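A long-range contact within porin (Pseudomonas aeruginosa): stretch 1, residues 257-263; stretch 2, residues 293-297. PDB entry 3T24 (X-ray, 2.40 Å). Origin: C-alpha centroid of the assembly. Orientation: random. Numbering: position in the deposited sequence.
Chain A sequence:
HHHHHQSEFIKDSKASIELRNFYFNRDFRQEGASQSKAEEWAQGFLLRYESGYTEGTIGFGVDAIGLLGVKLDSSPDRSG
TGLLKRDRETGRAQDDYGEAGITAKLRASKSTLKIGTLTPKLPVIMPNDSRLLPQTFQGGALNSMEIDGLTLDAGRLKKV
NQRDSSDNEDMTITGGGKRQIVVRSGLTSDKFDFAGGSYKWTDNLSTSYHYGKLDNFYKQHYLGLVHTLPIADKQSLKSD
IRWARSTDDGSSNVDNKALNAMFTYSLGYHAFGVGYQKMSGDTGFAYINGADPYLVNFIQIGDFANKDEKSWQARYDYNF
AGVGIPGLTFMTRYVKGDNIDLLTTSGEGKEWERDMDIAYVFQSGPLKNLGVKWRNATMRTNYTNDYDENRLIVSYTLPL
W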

# COMPACT_ATOMS: atom_id res chain seq x y z
N LYS A 257 -0.48 -8.76 17.88
CA LYS A 257 0.35 -7.60 18.08
C LYS A 257 1.44 -7.63 17.02
O LYS A 257 2.01 -8.68 16.73
CB LYS A 257 0.94 -7.59 19.49
CG LYS A 257 -0.06 -7.97 20.56
CD LYS A 257 0.51 -7.79 21.97
CE LYS A 257 -0.52 -8.15 23.04
NZ LYS A 257 -0.93 -9.59 22.97
N ALA A 258 1.71 -6.48 16.42
CA ALA A 258 2.67 -6.42 15.35
C ALA A 258 3.69 -5.35 15.65
O ALA A 258 3.42 -4.16 15.48
CB ALA A 258 1.97 -6.11 14.04
N LEU A 259 4.87 -5.76 16.09
CA LEU A 259 5.96 -4.82 16.26
C LEU A 259 6.79 -4.86 14.99
O LEU A 259 7.20 -5.93 14.54
CB LEU A 259 6.82 -5.18 17.48
CG LEU A 259 8.04 -4.30 17.78
CD1 LEU A 259 7.69 -2.81 17.92
CD2 LEU A 259 8.82 -4.81 19.02
N ASN A 260 6.99 -3.70 14.40
CA ASN A 260 7.77 -3.62 13.18
C ASN A 260 8.43 -2.26 13.04
O ASN A 260 7.80 -1.23 13.22
CB ASN A 260 6.94 -4.02 11.93
CG ASN A 260 5.77 -3.09 11.67
OD1 ASN A 260 5.70 -2.45 10.63
ND2 ASN A 260 4.82 -3.05 12.60
N ALA A 261 9.72 -2.28 12.73
CA ALA A 261 10.52 -1.08 12.69
C ALA A 261 11.56 -1.17 11.57
O ALA A 261 12.08 -2.24 11.27
CB ALA A 261 11.20 -0.87 14.02
N MET A 262 11.84 -0.03 10.95
CA MET A 262 12.83 0.04 9.90
C MET A 262 13.77 1.19 10.18
O MET A 262 13.35 2.27 10.62
CB MET A 262 12.19 0.25 8.53
CG MET A 262 13.19 0.19 7.38
SD MET A 262 13.04 -1.29 6.35
CE MET A 262 11.43 -1.00 5.60
N PHE A 263 15.04 0.96 9.92
CA PHE A 263 16.05 1.98 10.11
C PHE A 263 16.76 2.14 8.78
O PHE A 263 17.25 1.16 8.22
CB PHE A 263 17.01 1.55 11.21
CG PHE A 263 16.34 1.37 12.54
CD1 PHE A 263 16.26 2.42 13.43
CD2 PHE A 263 15.75 0.16 12.87
CE1 PHE A 263 15.62 2.26 14.64
CE2 PHE A 263 15.11 0.00 14.08
CZ PHE A 263 15.05 1.06 14.97
N PRO A 293 -0.81 -4.31 3.72
CA PRO A 293 -0.68 -4.11 5.15
C PRO A 293 0.42 -3.11 5.36
O PRO A 293 1.44 -3.19 4.70
CB PRO A 293 -0.22 -5.48 5.65
CG PRO A 293 0.66 -5.97 4.52
CD PRO A 293 0.10 -5.36 3.23
N TYR A 294 0.22 -2.19 6.28
CA TYR A 294 1.26 -1.26 6.60
C TYR A 294 2.29 -1.93 7.51
O TYR A 294 2.24 -1.77 8.72
CB TYR A 294 0.61 -0.05 7.28
CG TYR A 294 1.53 1.12 7.45
CD1 TYR A 294 2.19 1.68 6.35
CD2 TYR A 294 1.73 1.69 8.71
CE1 TYR A 294 3.04 2.78 6.51
CE2 TYR A 294 2.57 2.78 8.87
CZ TYR A 294 3.22 3.32 7.78
OH TYR A 294 4.06 4.40 7.97
N LEU A 295 3.22 -2.67 6.91
CA LEU A 295 4.24 -3.42 7.64
C LEU A 295 5.60 -3.27 6.96
O LEU A 295 5.70 -3.39 5.75
CB LEU A 295 3.87 -4.92 7.69
CG LEU A 295 2.57 -5.30 8.43
CD1 LEU A 295 2.15 -6.76 8.16
CD2 LEU A 295 2.68 -5.03 9.94
N VAL A 296 6.65 -3.04 7.73
CA VAL A 296 7.96 -2.78 7.13
C VAL A 296 8.51 -3.94 6.30
O VAL A 296 9.31 -3.73 5.40
CB VAL A 296 9.03 -2.37 8.18
CG1 VAL A 296 8.67 -1.05 8.82
CG2 VAL A 296 9.26 -3.49 9.24
N ASN A 297 8.12 -5.17 6.60
CA ASN A 297 8.63 -6.31 5.83
C ASN A 297 7.65 -6.88 4.82
O ASN A 297 7.86 -7.95 4.26
CB ASN A 297 9.15 -7.41 6.73
CG ASN A 297 10.38 -6.99 7.48
OD1 ASN A 297 11.03 -5.99 7.10
ND2 ASN A 297 10.72 -7.73 8.54

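The one hydrogen bond between the stretches runs from a loop backbone NH to a strand side chain: the loop carrying Val-296 is tied to the strand 257-263 through an acceptor that is a side-chain amide. Val-296 N donates to Asn-260 OD1 at 3.1 Å, with an N-H...O angle of 156°, close enough to straight for a sound bond. No backbone-to-backbone hydrogen bond joins the stretches, and the spacing agrees, since the nearest CA atoms, those of Asn-260 and Val-296, lie 6.1 Å apart.

The strand's alternation sets the pattern. Ala-258, Asn-260 and Met-262 point their CA-to-CB bonds toward the loop, while Leu-259 and Ala-261 point away, so every second residue offers a side chain: small, polar, then long and apolar. Asn-260, at the middle, adopts chi1 near 63° (p), and its amide has two ends to satisfy. OD1 takes the loop NH, while Asn-260 ND2 makes a weak hydrogen bond back to Ala-258 O at 3.4 Å, which gives ND2 a partner in the same amide orientation that presents OD1 to the loop.

Apolar contacts flank this polar centre. Val-296, the residue most covered by the contact, places CG1 3.8 Å from Met-262 CB and CG2 3.6 Å from Asn-260 CB; CG2 also lies 3.7 Å from Ala-261 O, so a residue whose side chain points away still contributes its backbone. Thus the valine that donates the hydrogen bond also packs its side chain against Met-262 and Asn-260. Leu-295 starts sideways, but its end comes nearer, bringing CD2 to 4.3 Å from Ala-258 CB, a loose contact, and to 3.9 Å from Asn-260 ND2.

The rule to read here is one of alternation: across 303 Å² of buried surface, alternate strand side chains face the loop, the polar one bonding and the others packing.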